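Local atomic coordinates of hypothetical protein (Pseudomonas syringae pv. tomato, PDB entry 2PAG), a protein that is of unknown function but binds calcium and belongs to the SMI1/KNR4 family of the SUKH clan. Residues V74-V83 with I88-C99. Residues are numbered along the deposited sequence; the frame is centred on the assembly and turned at random.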
loop_
_atom_site.group_PDB
_atom_site.type_symbol
_atom_site.label_atom_id
_atom_site.label_comp_id
_atom_site.label_asym_id
_atom_site.label_seq_id
_atom_site.Cartn_x
_atom_site.Cartn_y
_atom_site.Cartn_z
ATOM N N VAL A 74 -2.530 0.394 10.090
ATOM C CA VAL A 74 -1.125 0.459 9.700
ATOM C C VAL A 74 -0.614 1.903 9.850
ATOM O O VAL A 74 0.514 2.132 10.284
ATOM C CB VAL A 74 -0.921 -0.024 8.230
ATOM C CG1 VAL A 74 0.514 0.186 7.799
ATOM C CG2 VAL A 74 -1.265 -1.505 8.117
ATOM N N CYS A 75 -1.451 2.877 9.497
ATOM C CA CYS A 75 -1.070 4.282 9.613
ATOM C C CYS A 75 -0.836 4.650 11.070
ATOM O O CYS A 75 0.176 5.261 11.412
ATOM C CB CYS A 75 -2.158 5.192 9.038
ATOM S SG CYS A 75 -2.191 5.269 7.238
ATOM N N ALA A 76 -1.784 4.283 11.925
ATOM C CA ALA A 76 -1.676 4.574 13.349
ATOM C C ALA A 76 -0.375 4.017 13.916
ATOM O O ALA A 76 0.344 4.709 14.638
ATOM C CB ALA A 76 -2.853 3.992 14.086
ATOM N N THR A 77 -0.073 2.768 13.580
ATOM C CA THR A 77 1.141 2.114 14.058
ATOM C C THR A 77 2.396 2.797 13.526
ATOM O O THR A 77 3.329 3.072 14.279
ATOM C CB THR A 77 1.175 0.632 13.648
ATOM O OG1 THR A 77 0.074 -0.063 14.254
ATOM C CG2 THR A 77 2.487 -0.008 14.083
ATOM N N ALA A 78 2.412 3.080 12.229
ATOM C CA ALA A 78 3.566 3.716 11.604
ATOM C C ALA A 78 3.796 5.143 12.098
ATOM O O ALA A 78 4.923 5.521 12.420
ATOM C CB ALA A 78 3.400 3.707 10.074
ATOM N N TRP A 79 2.733 5.938 12.161
ATOM C CA TRP A 79 2.870 7.313 12.611
ATOM C C TRP A 79 3.296 7.367 14.074
ATOM O O TRP A 79 4.064 8.245 14.465
ATOM C CB TRP A 79 1.562 8.082 12.385
ATOM C CG TRP A 79 1.248 8.276 10.930
ATOM C CD1 TRP A 79 2.147 8.404 9.907
ATOM C CD2 TRP A 79 -0.049 8.404 10.341
ATOM N NE1 TRP A 79 1.486 8.607 8.715
ATOM C CE2 TRP A 79 0.137 8.611 8.953
ATOM C CE3 TRP A 79 -1.353 8.365 10.849
ATOM C CZ2 TRP A 79 -0.936 8.781 8.068
ATOM C CZ3 TRP A 79 -2.420 8.533 9.970
ATOM C CH2 TRP A 79 -2.204 8.738 8.594
ATOM N N ASP A 80 2.807 6.432 14.884
ATOM C CA ASP A 80 3.195 6.404 16.291
ATOM C C ASP A 80 4.647 5.962 16.418
ATOM O O ASP A 80 5.334 6.346 17.367
ATOM C CB ASP A 80 2.305 5.450 17.103
ATOM C CG ASP A 80 1.056 6.125 17.643
ATOM O OD1 ASP A 80 1.080 7.360 17.840
ATOM O OD2 ASP A 80 0.054 5.417 17.889
ATOM N N LEU A 81 5.109 5.158 15.461
ATOM C CA LEU A 81 6.481 4.658 15.472
ATOM C C LEU A 81 7.479 5.706 14.983
ATOM O O LEU A 81 8.685 5.563 15.195
ATOM C CB LEU A 81 6.589 3.394 14.611
ATOM C CG LEU A 81 7.921 2.640 14.638
ATOM C CD1 LEU A 81 8.181 2.125 16.047
ATOM C CD2 LEU A 81 7.891 1.480 13.651
ATOM N N GLY A 82 6.984 6.756 14.330
ATOM C CA GLY A 82 7.877 7.799 13.848
ATOM C C GLY A 82 7.724 8.227 12.396
ATOM O O GLY A 82 8.310 9.224 11.973
ATOM N N VAL A 83 6.952 7.485 11.616
ATOM C CA VAL A 83 6.761 7.853 10.218
ATOM C C VAL A 83 6.041 9.196 10.145
ATOM O O VAL A 83 5.013 9.392 10.794
ATOM C CB VAL A 83 5.915 6.803 9.468
ATOM C CG1 VAL A 83 5.640 7.274 8.044
ATOM C CG2 VAL A 83 6.644 5.474 9.449
ATOM N N ILE A 88 1.917 8.299 3.704
ATOM C CA ILE A 88 0.941 7.227 3.898
ATOM C C ILE A 88 1.567 5.881 3.558
ATOM O O ILE A 88 1.974 5.646 2.420
ATOM C CB ILE A 88 -0.296 7.401 2.997
ATOM C CG1 ILE A 88 -0.934 8.769 3.232
ATOM C CG2 ILE A 88 -1.304 6.292 3.289
ATOM C CD1 ILE A 88 -2.043 9.096 2.246
ATOM N N PRO A 89 1.634 4.967 4.534
ATOM C CA PRO A 89 2.230 3.657 4.252
ATOM C C PRO A 89 1.530 2.877 3.155
ATOM O O PRO A 89 0.305 2.873 3.070
ATOM C CB PRO A 89 2.129 2.932 5.590
ATOM C CG PRO A 89 2.211 4.044 6.578
ATOM C CD PRO A 89 1.333 5.108 5.970
ATOM N N ILE A 90 2.316 2.230 2.300
ATOM C CA ILE A 90 1.743 1.389 1.267
ATOM C C ILE A 90 2.113 -0.050 1.619
ATOM O O ILE A 90 1.415 -0.984 1.246
ATOM C CB ILE A 90 2.243 1.758 -0.169
ATOM C CG1 ILE A 90 1.644 0.769 -1.171
ATOM C CG2 ILE A 90 3.780 1.721 -0.254
ATOM C CD1 ILE A 90 1.858 1.148 -2.628
ATOM N N CYS A 91 3.201 -0.238 2.362
ATOM C CA CYS A 91 3.569 -1.597 2.730
ATOM C C CYS A 91 4.553 -1.693 3.880
ATOM O O CYS A 91 5.625 -1.099 3.850
ATOM C CB CYS A 91 4.138 -2.334 1.514
ATOM S SG CYS A 91 4.474 -4.092 1.793
ATOM N N GLN A 92 4.171 -2.456 4.898
ATOM C CA GLN A 92 5.041 -2.671 6.046
ATOM C C GLN A 92 6.085 -3.733 5.677
ATOM O O GLN A 92 5.811 -4.642 4.889
ATOM C CB GLN A 92 4.216 -3.162 7.234
ATOM C CG GLN A 92 4.999 -3.257 8.535
ATOM C CD GLN A 92 4.192 -3.888 9.652
ATOM O OE1 GLN A 92 2.960 -3.813 9.664
ATOM N NE2 GLN A 92 4.887 -4.505 10.613
ATOM N N ASP A 93 7.286 -3.609 6.224
ATOM C CA ASP A 93 8.344 -4.590 5.977
ATOM C C ASP A 93 9.124 -4.680 7.278
ATOM O O ASP A 93 10.127 -3.994 7.459
ATOM C CB ASP A 93 9.261 -4.149 4.832
ATOM C CG ASP A 93 10.279 -5.220 4.448
ATOM O OD1 ASP A 93 10.096 -6.394 4.847
ATOM O OD2 ASP A 93 11.254 -4.893 3.733
ATOM N N GLY A 94 8.641 -5.523 8.185
ATOM C CA GLY A 94 9.282 -5.652 9.481
ATOM C C GLY A 94 8.928 -4.406 10.272
ATOM O O GLY A 94 7.748 -4.126 10.502
ATOM N N GLU A 95 9.943 -3.653 10.686
ATOM C CA GLU A 95 9.729 -2.418 11.428
ATOM C C GLU A 95 9.882 -1.221 10.493
ATOM O O GLU A 95 9.779 -0.071 10.920
ATOM C CB GLU A 95 10.726 -2.297 12.587
ATOM C CG GLU A 95 12.150 -2.668 12.229
ATOM C CD GLU A 95 13.156 -2.226 13.281
ATOM O OE1 GLU A 95 12.765 -2.077 14.459
ATOM O OE2 GLU A 95 14.339 -2.037 12.927
ATOM N N ASP A 96 10.129 -1.495 9.213
ATOM C CA ASP A 96 10.275 -0.427 8.231
ATOM C C ASP A 96 8.980 -0.285 7.452
ATOM O O ASP A 96 8.131 -1.173 7.477
ATOM C CB ASP A 96 11.422 -0.715 7.263
ATOM C CG ASP A 96 12.782 -0.701 7.937
ATOM O OD1 ASP A 96 12.918 -0.094 9.025
ATOM O OD2 ASP A 96 13.719 -1.288 7.359
ATOM N N TYR A 97 8.836 0.830 6.745
ATOM C CA TYR A 97 7.616 1.077 5.978
ATOM C C TYR A 97 7.848 1.753 4.644
ATOM O O TYR A 97 8.546 2.761 4.566
ATOM C CB TYR A 97 6.666 1.990 6.758
ATOM C CG TYR A 97 6.032 1.380 7.976
ATOM C CD1 TYR A 97 4.827 0.691 7.885
ATOM C CD2 TYR A 97 6.638 1.498 9.224
ATOM C CE1 TYR A 97 4.233 0.132 9.006
ATOM C CE2 TYR A 97 6.056 0.940 10.354
ATOM C CZ TYR A 97 4.854 0.259 10.237
ATOM O OH TYR A 97 4.269 -0.297 11.346
ATOM N N TYR A 98 7.257 1.196 3.594
ATOM C CA TYR A 98 7.323 1.839 2.287
ATOM C C TYR A 98 6.131 2.788 2.405
ATOM O O TYR A 98 5.022 2.359 2.729
ATOM C CB TYR A 98 7.112 0.814 1.170
ATOM C CG TYR A 98 8.293 -0.113 0.975
ATOM C CD1 TYR A 98 9.426 0.309 0.280
ATOM C CD2 TYR A 98 8.276 -1.412 1.479
ATOM C CE1 TYR A 98 10.519 -0.542 0.085
ATOM C CE2 TYR A 98 9.369 -2.275 1.289
ATOM C CZ TYR A 98 10.479 -1.829 0.590
ATOM O OH TYR A 98 11.542 -2.679 0.383
ATOM N N CYS A 99 6.371 4.080 2.197
ATOM C CA CYS A 99 5.319 5.088 2.325
ATOM C C CYS A 99 5.239 5.965 1.098
ATOM O O CYS A 99 6.225 6.132 0.379
ATOM C CB CYS A 99 5.583 5.980 3.535
ATOM S SG CYS A 99 5.898 5.097 5.074
#
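The Ala78 methyl stands over the centre of the Tyr97 ring in a CH-pi contact, CB 3.7 Å from the ring centroid and 8° off its normal. Aliphatic groups gather round the same ring. Leu81 CD2 meets it in plane at the edge, 3.8 Å from CE2, while Val83 CG2 and Val74 CG1 approach obliquely near CD2 and CE1. At the phenol end, Thr77 points its methyl at the hydroxyl, CG2 lying 3.3 Å from Tyr97 OH; with CG2 anti to the backbone N, OG1 is directed back along the helix, where it bonds to Glu73 O.

The frame for this packing is a helix laid across a beta hairpin. The 74-81 part of helix 71-81 crosses strand 96-99 at -114°, with 10.0 Å between the axes of these segments at closest approach, and covers the first two strands of a four-stranded antiparallel sheet. A type II' turn from Asp93 to Asp96 closes the hairpin, and a classic bulge interrupts its pairing: Ile90 N and Cys91 N both donate to Tyr98 O. Tyr97 packs on helix 71-81, whereas its neighbour Tyr98 meets Trp121 and Trp127, the latter on helix 124-132.

Purely apolar contacts extend the interface along Pro89, whose ring fits against one side of the helix. Its CG touches Ala78 CB at 3.7 Å, its CD rests on Cys75 SG, and its CB lies 3.9 Å from Val74 CG1, the two side chains running in opposite directions. Farther along, Val83 CG1, anti to the backbone N (chi1 175°), reaches Cys99 SG at 3.7 Å, whereas CG2 is the branch turned to Tyr97. Trp79 approaches Pro89 more loosely, its NE1 bonded to Leu87 O.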